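PDB 2XR1: cleavage and polyadenylation specificity factor 100 KD subunit from Methanosarcina mazei, which probably terminates transcription genome-wide by cutting nascent RNA at the exit channel of RNA polymerase, as a dimeric, zinc-dependent endonuclease and 5'-3' exonuclease. Local coordinates for residues Y356-V368 and H461-I473. Sequence-based numbering, arbitrary orientation.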
loop_
_atom_site.group_PDB
_atom_site.type_symbol
_atom_site.label_atom_id
_atom_site.label_comp_id
_atom_site.label_asym_id
_atom_site.label_seq_id
_atom_site.Cartn_x
_atom_site.Cartn_y
_atom_site.Cartn_z
ATOM N N TYR B 356 -22.455 2.312 -12.735
ATOM C CA TYR B 356 -22.944 2.990 -13.893
ATOM C C TYR B 356 -23.816 2.137 -14.762
ATOM O O TYR B 356 -23.761 0.914 -14.670
ATOM C CB TYR B 356 -21.793 3.483 -14.737
ATOM C CG TYR B 356 -20.909 2.445 -15.360
ATOM C CD1 TYR B 356 -19.795 1.942 -14.674
ATOM C CD2 TYR B 356 -21.117 2.034 -16.672
ATOM C CE1 TYR B 356 -18.958 1.009 -15.273
ATOM C CE2 TYR B 356 -20.290 1.123 -17.303
ATOM C CZ TYR B 356 -19.213 0.600 -16.597
ATOM O OH TYR B 356 -18.374 -0.298 -17.206
ATOM N N LYS B 357 -24.592 2.784 -15.636
ATOM C CA LYS B 357 -25.382 2.098 -16.637
ATOM C C LYS B 357 -25.243 2.753 -18.002
ATOM O O LYS B 357 -25.756 3.848 -18.246
ATOM C CB LYS B 357 -26.857 2.050 -16.237
ATOM C CG LYS B 357 -27.693 1.175 -17.166
ATOM C CD LYS B 357 -28.849 0.458 -16.436
ATOM C CE LYS B 357 -29.767 -0.384 -17.352
ATOM N NZ LYS B 357 -29.208 -1.725 -17.701
ATOM N N TYR B 358 -24.594 2.027 -18.906
ATOM C CA TYR B 358 -24.368 2.476 -20.266
ATOM C C TYR B 358 -25.554 2.209 -21.118
ATOM O O TYR B 358 -25.485 1.418 -22.006
ATOM C CB TYR B 358 -23.132 1.775 -20.834
ATOM C CG TYR B 358 -22.591 2.360 -22.115
ATOM C CD1 TYR B 358 -22.505 3.730 -22.295
ATOM C CD2 TYR B 358 -22.120 1.535 -23.135
ATOM C CE1 TYR B 358 -22.020 4.254 -23.457
ATOM C CE2 TYR B 358 -21.607 2.057 -24.296
ATOM C CZ TYR B 358 -21.569 3.425 -24.446
ATOM O OH TYR B 358 -21.068 3.996 -25.558
ATOM N N GLU B 359 -26.660 2.872 -20.827
ATOM C CA GLU B 359 -27.902 2.678 -21.564
ATOM C C GLU B 359 -28.852 3.746 -21.131
ATOM O O GLU B 359 -28.832 4.119 -20.010
ATOM C CB GLU B 359 -28.519 1.324 -21.289
ATOM C CG GLU B 359 -29.799 1.086 -22.117
ATOM C CD GLU B 359 -30.656 -0.084 -21.595
ATOM O OE1 GLU B 359 -30.190 -0.822 -20.676
ATOM O OE2 GLU B 359 -31.796 -0.277 -22.116
ATOM N N LYS B 360 -29.665 4.274 -22.027
ATOM C CA LYS B 360 -30.662 5.288 -21.653
ATOM C C LYS B 360 -31.804 4.581 -20.941
ATOM O O LYS B 360 -32.315 3.613 -21.446
ATOM C CB LYS B 360 -31.227 6.013 -22.884
ATOM C CG LYS B 360 -31.788 7.440 -22.562
ATOM C CD LYS B 360 -33.252 7.618 -23.050
ATOM C CE LYS B 360 -33.566 9.067 -23.428
ATOM N NZ LYS B 360 -34.682 9.121 -24.406
ATOM N N THR B 361 -32.210 5.091 -19.785
ATOM C CA THR B 361 -33.240 4.465 -18.967
ATOM C C THR B 361 -34.398 5.438 -18.825
ATOM O O THR B 361 -34.335 6.535 -19.376
ATOM C CB THR B 361 -32.669 4.049 -17.586
ATOM O OG1 THR B 361 -32.156 5.198 -16.890
ATOM C CG2 THR B 361 -31.547 2.989 -17.776
ATOM N N ARG B 362 -35.466 5.048 -18.137
ATOM C CA ARG B 362 -36.573 5.953 -17.967
ATOM C C ARG B 362 -36.160 7.236 -17.248
ATOM O O ARG B 362 -36.730 8.278 -17.506
ATOM C CB ARG B 362 -37.754 5.287 -17.220
ATOM C CG ARG B 362 -38.355 4.060 -17.893
ATOM C CD ARG B 362 -38.785 4.339 -19.305
ATOM N NE ARG B 362 -39.934 5.201 -19.251
ATOM C CZ ARG B 362 -41.180 4.760 -19.166
ATOM N NH1 ARG B 362 -41.431 3.446 -19.172
ATOM N NH2 ARG B 362 -42.186 5.630 -19.097
ATOM N N LEU B 363 -35.199 7.164 -16.335
ATOM C CA LEU B 363 -34.834 8.312 -15.500
ATOM C C LEU B 363 -33.599 9.066 -15.993
ATOM O O LEU B 363 -33.536 10.300 -15.898
ATOM C CB LEU B 363 -34.575 7.878 -14.051
ATOM C CG LEU B 363 -35.732 7.495 -13.125
ATOM C CD1 LEU B 363 -35.133 6.946 -11.863
ATOM C CD2 LEU B 363 -36.578 8.674 -12.783
ATOM N N PHE B 364 -32.616 8.342 -16.498
ATOM C CA PHE B 364 -31.292 8.919 -16.734
ATOM C C PHE B 364 -30.743 8.716 -18.147
ATOM O O PHE B 364 -31.297 7.948 -18.938
ATOM C CB PHE B 364 -30.320 8.310 -15.758
ATOM C CG PHE B 364 -30.792 8.351 -14.337
ATOM C CD1 PHE B 364 -30.988 9.581 -13.688
ATOM C CD2 PHE B 364 -31.010 7.155 -13.623
ATOM C CE1 PHE B 364 -31.397 9.610 -12.366
ATOM C CE2 PHE B 364 -31.440 7.188 -12.301
ATOM C CZ PHE B 364 -31.626 8.410 -11.670
ATOM N N ASP B 365 -29.686 9.451 -18.465
ATOM C CA ASP B 365 -28.997 9.299 -19.745
ATOM C C ASP B 365 -27.891 8.272 -19.537
ATOM O O ASP B 365 -27.558 7.950 -18.410
ATOM C CB ASP B 365 -28.395 10.620 -20.207
ATOM C CG ASP B 365 -29.440 11.698 -20.465
ATOM O OD1 ASP B 365 -30.310 11.534 -21.386
ATOM O OD2 ASP B 365 -29.362 12.748 -19.739
ATOM N N PRO B 366 -27.319 7.759 -20.629
ATOM C CA PRO B 366 -26.287 6.739 -20.485
ATOM C C PRO B 366 -25.066 7.257 -19.802
ATOM O O PRO B 366 -24.783 8.435 -19.895
ATOM C CB PRO B 366 -25.910 6.382 -21.941
ATOM C CG PRO B 366 -26.958 7.010 -22.854
ATOM C CD PRO B 366 -27.675 8.059 -22.049
ATOM N N ALA B 367 -24.364 6.379 -19.099
ATOM C CA ALA B 367 -23.086 6.678 -18.525
ATOM C C ALA B 367 -22.226 7.306 -19.612
ATOM O O ALA B 367 -22.370 6.953 -20.795
ATOM C CB ALA B 367 -22.455 5.372 -17.981
ATOM N N VAL B 368 -21.346 8.218 -19.228
ATOM C CA VAL B 368 -20.457 8.906 -20.162
ATOM C C VAL B 368 -19.125 8.151 -20.267
ATOM O O VAL B 368 -18.528 7.741 -19.267
ATOM C CB VAL B 368 -20.208 10.413 -19.740
ATOM C CG1 VAL B 368 -18.887 10.988 -20.370
ATOM C CG2 VAL B 368 -21.409 11.233 -20.055
ATOM N N HIS B 461 -33.964 18.137 -8.259
ATOM C CA HIS B 461 -32.840 18.093 -9.147
ATOM C C HIS B 461 -33.246 17.648 -10.545
ATOM O O HIS B 461 -32.808 16.622 -11.044
ATOM C CB HIS B 461 -31.794 17.195 -8.569
ATOM C CG HIS B 461 -31.297 17.650 -7.237
ATOM N ND1 HIS B 461 -30.324 18.618 -7.098
ATOM C CD2 HIS B 461 -31.617 17.257 -5.984
ATOM C CE1 HIS B 461 -30.066 18.801 -5.815
ATOM N NE2 HIS B 461 -30.837 17.986 -5.118
ATOM N N PRO B 462 -34.057 18.475 -11.212
ATOM C CA PRO B 462 -34.476 18.170 -12.577
ATOM C C PRO B 462 -33.330 17.981 -13.588
ATOM O O PRO B 462 -33.439 17.120 -14.455
ATOM C CB PRO B 462 -35.347 19.380 -12.941
ATOM C CG PRO B 462 -34.974 20.455 -11.974
ATOM C CD PRO B 462 -34.580 19.771 -10.738
ATOM N N GLU B 463 -32.272 18.791 -13.478
ATOM C CA GLU B 463 -31.068 18.719 -14.353
ATOM C C GLU B 463 -30.333 17.380 -14.285
ATOM O O GLU B 463 -29.516 17.102 -15.126
ATOM C CB GLU B 463 -30.043 19.787 -13.961
ATOM C CG GLU B 463 -29.963 21.029 -14.821
ATOM C CD GLU B 463 -31.033 21.991 -14.519
ATOM O OE1 GLU B 463 -32.176 21.478 -14.372
ATOM O OE2 GLU B 463 -30.747 23.228 -14.438
ATOM N N TYR B 464 -30.602 16.560 -13.272
ATOM C CA TYR B 464 -29.926 15.282 -13.118
ATOM C C TYR B 464 -30.720 14.120 -13.687
ATOM O O TYR B 464 -30.244 12.984 -13.693
ATOM C CB TYR B 464 -29.493 15.058 -11.648
ATOM C CG TYR B 464 -28.289 15.913 -11.358
ATOM C CD1 TYR B 464 -27.011 15.441 -11.610
ATOM C CD2 TYR B 464 -28.427 17.238 -10.937
ATOM C CE1 TYR B 464 -25.900 16.231 -11.417
ATOM C CE2 TYR B 464 -27.311 18.052 -10.739
ATOM C CZ TYR B 464 -26.046 17.536 -10.982
ATOM O OH TYR B 464 -24.904 18.293 -10.827
ATOM N N LEU B 465 -31.887 14.423 -14.221
ATOM C CA LEU B 465 -32.711 13.487 -14.981
ATOM C C LEU B 465 -32.512 13.690 -16.500
ATOM O O LEU B 465 -32.079 14.767 -16.932
ATOM C CB LEU B 465 -34.186 13.774 -14.677
ATOM C CG LEU B 465 -34.605 13.840 -13.216
ATOM C CD1 LEU B 465 -35.995 14.434 -13.030
ATOM C CD2 LEU B 465 -34.516 12.430 -12.618
ATOM N N ASN B 466 -32.902 12.701 -17.307
ATOM C CA ASN B 466 -32.877 12.846 -18.764
ATOM C C ASN B 466 -33.976 13.796 -19.248
ATOM O O ASN B 466 -34.889 14.119 -18.495
ATOM C CB ASN B 466 -32.950 11.476 -19.467
ATOM C CG ASN B 466 -34.294 10.773 -19.272
ATOM O OD1 ASN B 466 -35.344 11.388 -19.346
ATOM N ND2 ASN B 466 -34.257 9.479 -19.040
ATOM N N ASN B 467 -33.886 14.232 -20.501
ATOM C CA ASN B 467 -34.845 15.190 -21.091
ATOM C C ASN B 467 -36.330 14.844 -20.937
ATOM O O ASN B 467 -37.172 15.727 -20.750
ATOM C CB ASN B 467 -34.579 15.354 -22.598
ATOM C CG ASN B 467 -33.482 16.376 -22.909
ATOM O OD1 ASN B 467 -32.481 16.477 -22.203
ATOM N ND2 ASN B 467 -33.703 17.171 -23.976
ATOM N N ASP B 468 -36.662 13.560 -21.067
ATOM C CA ASP B 468 -38.053 13.176 -21.077
ATOM C C ASP B 468 -38.645 13.236 -19.692
ATOM O O ASP B 468 -39.748 13.750 -19.514
ATOM C CB ASP B 468 -38.225 11.810 -21.680
ATOM C CG ASP B 468 -37.906 11.789 -23.172
ATOM O OD1 ASP B 468 -38.106 12.855 -23.851
ATOM O OD2 ASP B 468 -37.452 10.698 -23.651
ATOM N N LEU B 469 -37.916 12.769 -18.691
ATOM C CA LEU B 469 -38.454 12.820 -17.337
ATOM C C LEU B 469 -38.485 14.280 -16.844
ATOM O O LEU B 469 -39.434 14.705 -16.207
ATOM C CB LEU B 469 -37.644 11.940 -16.379
ATOM C CG LEU B 469 -38.445 10.964 -15.527
ATOM C CD1 LEU B 469 -37.890 10.928 -14.117
ATOM C CD2 LEU B 469 -39.928 11.272 -15.479
ATOM N N ARG B 470 -37.419 15.016 -17.148
ATOM C CA ARG B 470 -37.342 16.451 -16.913
ATOM C C ARG B 470 -38.661 17.116 -17.335
ATOM O O ARG B 470 -39.319 17.722 -16.510
ATOM C CB ARG B 470 -36.152 17.026 -17.684
ATOM C CG ARG B 470 -35.524 18.296 -17.137
ATOM C CD ARG B 470 -34.091 18.450 -17.674
ATOM N NE ARG B 470 -33.861 19.742 -18.305
ATOM C CZ ARG B 470 -34.138 20.033 -19.579
ATOM N NH1 ARG B 470 -34.651 19.113 -20.398
ATOM N NH2 ARG B 470 -33.905 21.262 -20.043
ATOM N N LYS B 471 -39.078 16.969 -18.592
ATOM C CA LYS B 471 -40.335 17.600 -19.029
ATOM C C LYS B 471 -41.551 17.020 -18.267
ATOM O O LYS B 471 -42.473 17.733 -17.943
ATOM C CB LYS B 471 -40.525 17.527 -20.557
ATOM N N LEU B 472 -41.529 15.746 -17.931
ATOM C CA LEU B 472 -42.661 15.137 -17.224
ATOM C C LEU B 472 -42.874 15.656 -15.791
ATOM O O LEU B 472 -44.009 15.925 -15.412
ATOM C CB LEU B 472 -42.545 13.603 -17.207
ATOM C CG LEU B 472 -43.333 12.804 -18.271
ATOM C CD1 LEU B 472 -44.740 13.386 -18.493
ATOM C CD2 LEU B 472 -42.598 12.714 -19.583
ATOM N N ILE B 473 -41.808 15.784 -14.995
ATOM C CA ILE B 473 -41.940 16.310 -13.630
ATOM C C ILE B 473 -42.162 17.826 -13.611
ATOM O O ILE B 473 -43.294 18.312 -13.451
ATOM C CB ILE B 473 -40.725 15.979 -12.716
ATOM C CG1 ILE B 473 -39.515 16.833 -13.081
ATOM C CG2 ILE B 473 -40.407 14.486 -12.701
ATOM C CD1 ILE B 473 -38.470 16.775 -12.031
HETATM O O HOH W 1 -28.694 11.544 -16.416
#
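Asn466 plugs into the tip of the 356-368 loop and holds it with both backbone and side chain. Its N donates to Leu363 O at 2.9 Å, nearly straight at the hydrogen. ND2 reaches inside the turn and makes two weak bonds, to Arg362 O at 3.1 Å and to Phe364 O at 3.3 Å. With CG set between the backbone N and the carbonyl carbon (chi1 67°), the amide points into the loop: ND2 serves its carbonyls while OD1 turns to its own helix, 467-472, as N-cap, accepting from Leu469 N at 3.0 Å, nearly along the C=O axis, and weakly from Asp468 N. Asp365 OD1 rests against Asn466 CB at 3.3 Å, carboxylate and amide planes 57° apart. Farther out, Lys360 NZ forms a salt bridge with Asp468 OD2 at 3.3 Å, coming from above the carboxylate plane.

Leu363 CD2 meets Leu465 CD2, its CB lies over one face of the Phe364 ring, and the side chain also touches Ile429 of helix 423-436. On the side of Tyr464, the Phe364 ring puts its CD1 edge against Tyr464 O, 3.5 Å away and in plane; a water that accepts from Asp365 N donates weakly to that carbonyl. Within the turn, Thr361 OG1 accepts from Phe364 N (an ST motif) and Thr361 N donates to Phe364 O. Arg362 salt-bridges Glu397 and Glu433. Phe364 lies about 6 Å, side chain to side chain, from the zinc ligand His332. The contact thus joins an active-site-flanking loop of the metallo-beta-lactamase fold to a capped helix start in the beta-CASP domain.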